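Local coordinates for N-acylethanolamine-hydrolyzing acid amidase subunit beta (Caenorhabditis elegans, PDB 6DY3), which probably hydrolyses bioactive fatty acid amides, such as N-palmitoylethanolamine, to fatty acid and ethanolamine, as the nucleophile-bearing subunit of an alpha-beta heterodimer, at residues Y106-V110 and N132-I137; F95-V99 and F113-F119; T177-L182 and V198-V204. All coordinates share one frame; numbering follows the deposited sequence.

Interaction 1 (Y106-V110 and N132-I137); sequences YTEAV and NEGVVI
The short helical segment 106-110, which meets the other segment through Tyr106 and Val110, runs in nearly the same direction as strand 134-137, with the axes 8° apart and 10.7 Å from each other at their closest. Tyr106 carries most of the contact. Its CG lies anti to the backbone N (chi1 167°), which sends the ring away from the helix and across to Glu133. The Glu133 CB sits 3.7 Å from the centroid of the Tyr106 ring, almost straight above it, in a CH-pi contact. From there the Glu133 chain runs back over the ring in the opposite direction to the tyrosine. Its carboxylate ends stacked near Tyr106 CD2, with the two planes 21° apart. The opposite face of the ring is covered near its rim by Val110 CG2, so the ring is held between an acidic side chain and a valine. Glu133 OE1 itself is bound by the backbone N of Ile129 and of Lys130, which fixes the carboxylate over the ring. Tyr106 OH comes 3.2 Å from Gly134 N, but the angle is poor and no hydrogen bond forms. Val135 CG1 also touches Tyr106 OH, at 3.4 Å. Further along, Val110 CG2 and Val135 CG1 meet tip to tip at 4.0 Å. Val110 CG1 lies 4.1 Å from Ile137 CD1. Glu133 is the centre of an inverse gamma turn that leads into the strand. This is a helix laid on one face of the seven-stranded antiparallel sheet, as in the layered alpha-beta-beta-alpha fold of Ntn hydrolases.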
loop_
_atom_site.group_PDB
_atom_site.type_symbol
_atom_site.label_atom_id
_atom_site.label_comp_id
_atom_site.label_asym_id
_atom_site.label_seq_id
_atom_site.Cartn_x
_atom_site.Cartn_y
_atom_site.Cartn_z
ATOM N N TYR B 106 -7.104 14.292 -7.943
ATOM C CA TYR B 106 -6.022 13.509 -8.529
ATOM C C TYR B 106 -4.791 14.374 -8.756
ATOM O O TYR B 106 -3.673 13.997 -8.390
ATOM C CB TYR B 106 -6.492 12.882 -9.843
ATOM C CG TYR B 106 -5.389 12.305 -10.707
ATOM C CD1 TYR B 106 -5.059 10.954 -10.636
ATOM C CD2 TYR B 106 -4.690 13.100 -11.603
ATOM C CE1 TYR B 106 -4.057 10.420 -11.425
ATOM C CE2 TYR B 106 -3.683 12.574 -12.398
ATOM C CZ TYR B 106 -3.370 11.235 -12.307
ATOM O OH TYR B 106 -2.369 10.706 -13.100
ATOM N N THR B 107 -4.980 15.546 -9.361
ATOM C CA THR B 107 -3.844 16.411 -9.661
ATOM C C THR B 107 -3.132 16.850 -8.389
ATOM O O THR B 107 -1.901 16.961 -8.364
ATOM C CB THR B 107 -4.311 17.625 -10.461
ATOM O OG1 THR B 107 -5.065 17.184 -11.596
ATOM C CG2 THR B 107 -3.116 18.444 -10.936
ATOM N N GLU B 108 -3.890 17.126 -7.326
ATOM C CA GLU B 108 -3.269 17.519 -6.065
ATOM C C GLU B 108 -2.474 16.369 -5.463
ATOM O O GLU B 108 -1.371 16.572 -4.942
ATOM C CB GLU B 108 -4.333 18.007 -5.084
ATOM C CG GLU B 108 -4.863 19.394 -5.385
ATOM C CD GLU B 108 -6.043 19.780 -4.509
ATOM O OE1 GLU B 108 -6.899 18.915 -4.230
ATOM O OE2 GLU B 108 -6.105 20.952 -4.089
ATOM N N ALA B 109 -3.013 15.152 -5.535
ATOM C CA ALA B 109 -2.318 14.002 -4.969
ATOM C C ALA B 109 -1.041 13.692 -5.742
ATOM O O ALA B 109 -0.010 13.373 -5.140
ATOM C CB ALA B 109 -3.246 12.788 -4.952
ATOM N N VAL B 110 -1.088 13.779 -7.075
ATOM C CA VAL B 110 0.092 13.472 -7.879
ATOM C C VAL B 110 1.227 14.440 -7.565
ATOM O O VAL B 110 2.395 14.041 -7.473
ATOM C CB VAL B 110 -0.266 13.489 -9.378
ATOM C CG1 VAL B 110 0.985 13.328 -10.239
ATOM C CG2 VAL B 110 -1.265 12.387 -9.698
ATOM N N ASN B 132 -6.473 10.277 -19.203
ATOM C CA ASN B 132 -5.051 10.041 -18.972
ATOM C C ASN B 132 -4.663 10.249 -17.516
ATOM O O ASN B 132 -3.478 10.399 -17.203
ATOM C CB ASN B 132 -4.187 10.926 -19.879
ATOM C CG ASN B 132 -4.095 10.391 -21.300
ATOM O OD1 ASN B 132 -4.103 9.181 -21.526
ATOM N ND2 ASN B 132 -4.010 11.295 -22.265
ATOM N N GLU B 133 -5.641 10.256 -16.609
ATOM C CA GLU B 133 -5.361 10.413 -15.183
ATOM C C GLU B 133 -4.988 9.047 -14.606
ATOM O O GLU B 133 -5.739 8.404 -13.871
ATOM C CB GLU B 133 -6.545 11.036 -14.459
ATOM C CG GLU B 133 -6.668 12.534 -14.693
ATOM C CD GLU B 133 -7.552 13.235 -13.672
ATOM O OE1 GLU B 133 -8.379 12.558 -13.025
ATOM O OE2 GLU B 133 -7.434 14.472 -13.534
ATOM N N GLY B 134 -3.801 8.593 -15.000
ATOM C CA GLY B 134 -3.192 7.393 -14.465
ATOM C C GLY B 134 -1.688 7.494 -14.607
ATOM O O GLY B 134 -1.186 7.694 -15.716
ATOM N N VAL B 135 -0.952 7.378 -13.504
ATOM C CA VAL B 135 0.479 7.643 -13.516
ATOM C C VAL B 135 1.199 6.670 -12.592
ATOM O O VAL B 135 0.672 6.253 -11.557
ATOM C CB VAL B 135 0.788 9.097 -13.095
ATOM C CG1 VAL B 135 0.383 9.339 -11.637
ATOM C CG2 VAL B 135 2.261 9.409 -13.305
ATOM N N VAL B 136 2.415 6.308 -12.984
ATOM C CA VAL B 136 3.366 5.646 -12.101
ATOM C C VAL B 136 4.382 6.692 -11.681
ATOM O O VAL B 136 5.021 7.319 -12.532
ATOM C CB VAL B 136 4.050 4.453 -12.787
ATOM C CG1 VAL B 136 5.192 3.928 -11.936
ATOM C CG2 VAL B 136 3.047 3.345 -13.046
ATOM N N ILE B 137 4.506 6.910 -10.375
ATOM C CA ILE B 137 5.488 7.837 -9.824
ATOM C C ILE B 137 6.659 7.021 -9.297
ATOM O O ILE B 137 6.494 6.182 -8.402
ATOM C CB ILE B 137 4.880 8.712 -8.719
ATOM C CG1 ILE B 137 3.714 9.532 -9.281
ATOM C CG2 ILE B 137 5.954 9.612 -8.096
ATOM C CD1 ILE B 137 2.926 10.293 -8.235
#

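Interaction 2 (F95-V99 and F113-F119); sequences FIRDV and FSRTHLF
The ring of Phe95 is approached by four side chains of segment 113-119, and three of them bring rings of their own. Phe119 comes over a face. Its edge points at the Phe95 ring in an edge-to-face pair, with centroids 5.2 Å apart and planes at 66°. The leading atom is Phe119 CE1, which lies 3.7 Å from Phe95 CD2. Phe113 arrives instead at the rim of Phe95, in its plane, where Phe113 CD1 is 3.8 Å from Phe95 CE2. His117 reaches in from the far end, with its NE2 3.9 Å from Phe95 CZ. That pair is oblique. Phe95 CG is anti to its own N (chi1 -175°), which carries the ring out from the helix and in among these partners. Arg115 adds NH2 near Phe95 CZ, but its side chain is poorly ordered and the guanidinium stands steeply to the ring. Phe113 also packs on the next residues of the helix. Ile96 CD1 comes across at about a right angle and touches Phe113 CE1 at 3.5 Å. Both methyls of Val99 touch the CE1-CZ end of that ring, CG1 3.5 Å from Phe113 CZ and CG2 near CE1. Ile96 also packs on Val66 and Leu68 of the sheet. The carbonyl oxygens of Phe113 and Arg115 are both bound by Arg139 NH1. On the helix, Arg97 points away and forms a salt bridge with Glu77 of the alpha subunit. No hydrogen bond crosses between the two segments. Helix 92-102 and the link from helix 106-113 to strand 122-127 are therefore held together by aromatic and aliphatic fit, with the cationic Arg115 at the exposed margin.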
loop_
_atom_site.group_PDB
_atom_site.type_symbol
_atom_site.label_atom_id
_atom_site.label_comp_id
_atom_site.label_asym_id
_atom_site.label_seq_id
_atom_site.Cartn_x
_atom_site.Cartn_y
_atom_site.Cartn_z
ATOM N N PHE B 95 2.672 9.096 5.275
ATOM C CA PHE B 95 2.673 10.111 4.232
ATOM C C PHE B 95 1.536 9.865 3.252
ATOM O O PHE B 95 0.822 10.799 2.872
ATOM C CB PHE B 95 4.024 10.117 3.512
ATOM C CG PHE B 95 4.168 11.213 2.493
ATOM C CD1 PHE B 95 4.774 12.403 2.836
ATOM C CD2 PHE B 95 3.703 11.057 1.204
ATOM C CE1 PHE B 95 4.912 13.416 1.916
ATOM C CE2 PHE B 95 3.837 12.066 0.281
ATOM C CZ PHE B 95 4.442 13.248 0.636
ATOM N N ILE B 96 1.345 8.604 2.847
ATOM C CA ILE B 96 0.252 8.255 1.937
ATOM C C ILE B 96 -1.091 8.610 2.564
ATOM O O ILE B 96 -1.957 9.215 1.921
ATOM C CB ILE B 96 0.311 6.762 1.562
ATOM C CG1 ILE B 96 1.692 6.379 1.000
ATOM C CG2 ILE B 96 -0.800 6.413 0.568
ATOM C CD1 ILE B 96 2.045 7.048 -0.313
ATOM N N ARG B 97 -1.294 8.216 3.823
ATOM C CA ARG B 97 -2.562 8.502 4.484
ATOM C C ARG B 97 -2.793 10.001 4.585
ATOM O O ARG B 97 -3.921 10.476 4.419
ATOM C CB ARG B 97 -2.589 7.859 5.869
ATOM C CG ARG B 97 -3.853 8.142 6.656
ATOM C CD ARG B 97 -3.810 7.470 8.012
ATOM N NE ARG B 97 -4.849 7.970 8.908
ATOM C CZ ARG B 97 -4.974 7.608 10.183
ATOM N NH1 ARG B 97 -4.119 6.742 10.717
ATOM N NH2 ARG B 97 -5.952 8.118 10.926
ATOM N N ASP B 98 -1.734 10.764 4.855
ATOM C CA ASP B 98 -1.868 12.213 4.948
ATOM C C ASP B 98 -2.287 12.811 3.613
ATOM O O ASP B 98 -3.043 13.787 3.571
ATOM C CB ASP B 98 -0.551 12.823 5.424
ATOM C CG ASP B 98 -0.624 14.327 5.576
ATOM O OD1 ASP B 98 -1.163 14.798 6.602
ATOM O OD2 ASP B 98 -0.136 15.038 4.672
ATOM N N VAL B 99 -1.793 12.252 2.509
ATOM C CA VAL B 99 -2.209 12.734 1.196
ATOM C C VAL B 99 -3.681 12.424 0.959
ATOM O O VAL B 99 -4.433 13.266 0.450
ATOM C CB VAL B 99 -1.314 12.129 0.096
ATOM C CG1 VAL B 99 -1.847 12.475 -1.299
ATOM C CG2 VAL B 99 0.114 12.617 0.249
ATOM N N PHE B 113 2.866 13.595 -4.158
ATOM C CA PHE B 113 3.739 12.434 -4.271
ATOM C C PHE B 113 4.995 12.720 -5.086
ATOM O O PHE B 113 5.931 11.916 -5.044
ATOM C CB PHE B 113 2.981 11.258 -4.908
ATOM C CG PHE B 113 1.869 10.694 -4.049
ATOM C CD1 PHE B 113 2.052 10.472 -2.695
ATOM C CD2 PHE B 113 0.638 10.385 -4.606
ATOM C CE1 PHE B 113 1.037 9.954 -1.916
ATOM C CE2 PHE B 113 -0.382 9.868 -3.827
ATOM C CZ PHE B 113 -0.178 9.652 -2.481
ATOM N N SER B 114 5.033 13.824 -5.834
ATOM C CA SER B 114 6.159 14.153 -6.700
ATOM C C SER B 114 7.119 15.175 -6.101
ATOM O O SER B 114 8.098 15.537 -6.760
ATOM C CB SER B 114 5.647 14.684 -8.041
ATOM O OG SER B 114 4.755 13.762 -8.635
ATOM N N ARG B 115 6.866 15.659 -4.888
ATOM C CA ARG B 115 7.718 16.693 -4.319
ATOM C C ARG B 115 9.143 16.181 -4.143
ATOM O O ARG B 115 9.367 15.028 -3.766
ATOM C CB ARG B 115 7.162 17.164 -2.976
ATOM C CG ARG B 115 5.968 18.091 -3.089
ATOM C CD ARG B 115 5.705 18.799 -1.762
ATOM N NE ARG B 115 5.309 17.862 -0.706
ATOM C CZ ARG B 115 4.063 17.703 -0.252
ATOM N NH1 ARG B 115 3.054 18.424 -0.739
ATOM N NH2 ARG B 115 3.823 16.817 0.708
ATOM N N THR B 116 10.111 17.053 -4.420
ATOM C CA THR B 116 11.522 16.715 -4.264
ATOM C C THR B 116 11.867 16.777 -2.785
ATOM O O THR B 116 12.097 17.854 -2.231
ATOM C CB THR B 116 12.408 17.663 -5.066
ATOM O OG1 THR B 116 12.084 17.569 -6.456
ATOM C CG2 THR B 116 13.877 17.306 -4.871
ATOM N N HIS B 117 11.889 15.617 -2.139
ATOM C CA HIS B 117 12.316 15.513 -0.753
ATOM C C HIS B 117 12.662 14.058 -0.488
ATOM O O HIS B 117 12.328 13.173 -1.276
ATOM C CB HIS B 117 11.236 16.020 0.211
ATOM C CG HIS B 117 9.871 15.465 -0.055
ATOM N ND1 HIS B 117 9.642 14.128 -0.294
ATOM C CD2 HIS B 117 8.664 16.072 -0.128
ATOM C CE1 HIS B 117 8.351 13.933 -0.497
ATOM N NE2 HIS B 117 7.736 15.097 -0.403
ATOM N N LEU B 118 13.353 13.823 0.624
ATOM C CA LEU B 118 13.721 12.461 0.989
ATOM C C LEU B 118 12.480 11.582 1.050
ATOM O O LEU B 118 11.524 11.879 1.773
ATOM C CB LEU B 118 14.459 12.440 2.330
ATOM C CG LEU B 118 15.951 12.783 2.311
ATOM C CD1 LEU B 118 16.490 12.789 3.725
ATOM C CD2 LEU B 118 16.756 11.817 1.446
ATOM N N PHE B 119 12.494 10.500 0.279
ATOM C CA PHE B 119 11.400 9.545 0.299
ATOM C C PHE B 119 11.950 8.177 -0.063
ATOM O O PHE B 119 12.812 8.057 -0.939
ATOM C CB PHE B 119 10.282 9.945 -0.663
ATOM C CG PHE B 119 8.975 9.289 -0.361
ATOM C CD1 PHE B 119 8.121 9.830 0.587
ATOM C CD2 PHE B 119 8.602 8.125 -1.015
ATOM C CE1 PHE B 119 6.912 9.221 0.875
ATOM C CE2 PHE B 119 7.394 7.504 -0.734
ATOM C CZ PHE B 119 6.547 8.049 0.210
#

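Interaction 3 (T177-L182 and V198-V204); sequences TAIQKL and VLSTVPV
Val198 lies against Ala178 and Leu182 in the closely packed half of this contact. The CA atoms of Ala178 and Val198 are 6.0 Å apart, a close approach consistent with the small alanine side chain. With chi1 at 175°, Val198 splays its two methyls: CG1 meets Ala178 CB at 4.1 Å and CG2 turns to Leu182 CD2. Val204 CG2 meets the same Ala178 CB from another side, about at a right angle to Val198, and Ile4 of the five-stranded sheet touches Ala178, Leu182 and Val198. Thr177 extends this packing to the loop. Its CG2 lies 3.5 Å from Thr201 CG2, and its OG1 lies 3.3 Å from CD of Pro203, which follows a cis peptide bond. Thr177 OG1 is hydrogen-bonded to Asp173 O. A glycine here would probably open a gap beside Thr201 and Pro203 and leave the Asp173 carbonyl without this bond. The other side is looser and wet. The Lys181 chain is bent at its second torsion (chi2 67°), and its CG, CD and CE run past Thr201 OG1. A water donates to Thr201 OG1 at 2.8 Å and accepts a weak bond from Lys181 NZ at 3.1 Å. Thr201 OG1 also bonds Glu197 O. Lys181 NZ also makes long, weak ion pairs with Glu184 and Glu197. No hydrogen bond joins the segments directly, so aliphatic packing dominates, with a weaker water link outside.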
loop_
_atom_site.group_PDB
_atom_site.type_symbol
_atom_site.label_atom_id
_atom_site.label_comp_id
_atom_site.label_asym_id
_atom_site.label_seq_id
_atom_site.Cartn_x
_atom_site.Cartn_y
_atom_site.Cartn_z
ATOM N N THR B 177 3.534 -11.138 -17.567
ATOM C CA THR B 177 2.246 -11.797 -17.741
ATOM C C THR B 177 1.105 -10.788 -17.739
ATOM O O THR B 177 0.208 -10.847 -18.588
ATOM C CB THR B 177 2.048 -12.838 -16.642
ATOM O OG1 THR B 177 3.080 -13.828 -16.739
ATOM C CG2 THR B 177 0.680 -13.501 -16.756
ATOM N N ALA B 178 1.123 -9.849 -16.792
ATOM C CA ALA B 178 0.046 -8.868 -16.712
ATOM C C ALA B 178 -0.036 -8.034 -17.983
ATOM O O ALA B 178 -1.134 -7.695 -18.439
ATOM C CB ALA B 178 0.243 -7.969 -15.491
ATOM N N ILE B 179 1.112 -7.699 -18.578
ATOM C CA ILE B 179 1.099 -6.906 -19.805
ATOM C C ILE B 179 0.538 -7.721 -20.958
ATOM O O ILE B 179 -0.242 -7.213 -21.771
ATOM C CB ILE B 179 2.515 -6.389 -20.121
ATOM C CG1 ILE B 179 2.992 -5.436 -19.020
ATOM C CG2 ILE B 179 2.545 -5.704 -21.487
ATOM C CD1 ILE B 179 4.476 -5.125 -19.078
ATOM N N GLN B 180 0.925 -8.993 -21.052
ATOM C CA GLN B 180 0.362 -9.859 -22.080
ATOM C C GLN B 180 -1.144 -9.984 -21.910
ATOM O O GLN B 180 -1.900 -9.901 -22.885
ATOM C CB GLN B 180 1.035 -11.231 -22.036
ATOM C CG GLN B 180 2.441 -11.233 -22.628
ATOM C CD GLN B 180 3.153 -12.572 -22.482
ATOM O OE1 GLN B 180 2.581 -13.545 -21.983
ATOM N NE2 GLN B 180 4.413 -12.626 -22.917
ATOM N N LYS B 181 -1.600 -10.169 -20.671
ATOM C CA LYS B 181 -3.019 -10.389 -20.434
ATOM C C LYS B 181 -3.832 -9.138 -20.750
ATOM O O LYS B 181 -4.926 -9.233 -21.320
ATOM C CB LYS B 181 -3.233 -10.831 -18.986
ATOM C CG LYS B 181 -4.501 -11.642 -18.756
ATOM C CD LYS B 181 -4.438 -12.992 -19.444
ATOM C CE LYS B 181 -5.719 -13.783 -19.260
ATOM N NZ LYS B 181 -5.571 -15.150 -19.832
ATOM N N LEU B 182 -3.313 -7.958 -20.408
ATOM C CA LEU B 182 -4.010 -6.722 -20.749
ATOM C C LEU B 182 -4.136 -6.561 -22.259
ATOM O O LEU B 182 -5.171 -6.105 -22.762
ATOM C CB LEU B 182 -3.282 -5.524 -20.142
ATOM C CG LEU B 182 -3.433 -5.360 -18.631
ATOM C CD1 LEU B 182 -2.293 -4.529 -18.082
ATOM C CD2 LEU B 182 -4.771 -4.720 -18.287
ATOM N N VAL B 198 -7.008 -10.351 -14.956
ATOM C CA VAL B 198 -5.575 -10.070 -15.013
ATOM C C VAL B 198 -4.919 -10.394 -13.676
ATOM O O VAL B 198 -3.942 -11.150 -13.608
ATOM C CB VAL B 198 -5.329 -8.600 -15.408
ATOM C CG1 VAL B 198 -3.841 -8.263 -15.360
ATOM C CG2 VAL B 198 -5.893 -8.311 -16.790
ATOM N N LEU B 199 -5.447 -9.824 -12.590
ATOM C CA LEU B 199 -4.828 -10.000 -11.279
ATOM C C LEU B 199 -4.823 -11.455 -10.815
ATOM O O LEU B 199 -4.006 -11.814 -9.959
ATOM C CB LEU B 199 -5.543 -9.123 -10.246
ATOM C CG LEU B 199 -5.404 -7.612 -10.449
ATOM C CD1 LEU B 199 -6.259 -6.850 -9.450
ATOM C CD2 LEU B 199 -3.948 -7.166 -10.353
ATOM N N SER B 200 -5.699 -12.297 -11.360
ATOM C CA SER B 200 -5.788 -13.698 -10.964
ATOM C C SER B 200 -4.934 -14.620 -11.826
ATOM O O SER B 200 -4.878 -15.821 -11.546
ATOM C CB SER B 200 -7.242 -14.168 -11.008
ATOM O OG SER B 200 -8.044 -13.392 -10.138
ATOM N N THR B 201 -4.281 -14.097 -12.864
ATOM C CA THR B 201 -3.436 -14.914 -13.723
ATOM C C THR B 201 -2.123 -15.243 -13.027
ATOM O O THR B 201 -1.505 -14.385 -12.392
ATOM C CB THR B 201 -3.143 -14.199 -15.046
ATOM O OG1 THR B 201 -4.368 -13.851 -15.702
ATOM C CG2 THR B 201 -2.322 -15.080 -15.960
ATOM N N VAL B 202 -1.708 -16.499 -13.143
ATOM C CA VAL B 202 -0.429 -16.923 -12.601
ATOM C C VAL B 202 0.666 -16.431 -13.548
ATOM O O VAL B 202 0.521 -16.551 -14.765
ATOM C CB VAL B 202 -0.375 -18.454 -12.424
ATOM C CG1 VAL B 202 0.985 -18.890 -11.910
ATOM C CG2 VAL B 202 -1.466 -18.910 -11.478
ATOM N N PRO B 203 1.767 -15.875 -13.006
ATOM C CA PRO B 203 2.159 -15.704 -11.603
ATOM C C PRO B 203 1.871 -14.318 -11.011
ATOM O O PRO B 203 2.436 -14.000 -9.959
ATOM C CB PRO B 203 3.664 -15.944 -11.646
ATOM C CG PRO B 203 4.082 -15.511 -13.036
ATOM C CD PRO B 203 2.833 -15.387 -13.894
ATOM N N VAL B 204 1.040 -13.503 -11.668
ATOM C CA VAL B 204 0.586 -12.256 -11.045
ATOM C C VAL B 204 -0.019 -12.568 -9.681
ATOM O O VAL B 204 0.287 -11.921 -8.672
ATOM C CB VAL B 204 -0.420 -11.521 -11.951
ATOM C CG1 VAL B 204 -0.714 -10.124 -11.404
ATOM C CG2 VAL B 204 0.084 -11.437 -13.385
HETATM O O HOH W 1 -5.972 -15.904 -16.808
#

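In the fold
Interactions 1 and 2 adjoin each other on the seven-stranded sheet. Helices 92-102 and 106-113 follow one another in the chain, and Ile137 of the first contact packs on Phe113 of the second. Interaction 3 shares none of these elements. It joins helices and a loop over the five-stranded sheet, and lies across the chain's centre from interaction 2, about 29 Å away between centres. All three are part buried and part exposed, and interaction 1 is nearest the middle. None has a direct hydrogen bond between its segments. A tyrosine-glutamate stack marks interaction 1. Interaction 2 is an aromatic cluster that ends at the exposed Arg115, and interaction 3 is aliphatic inside and ends at a lysine and a water.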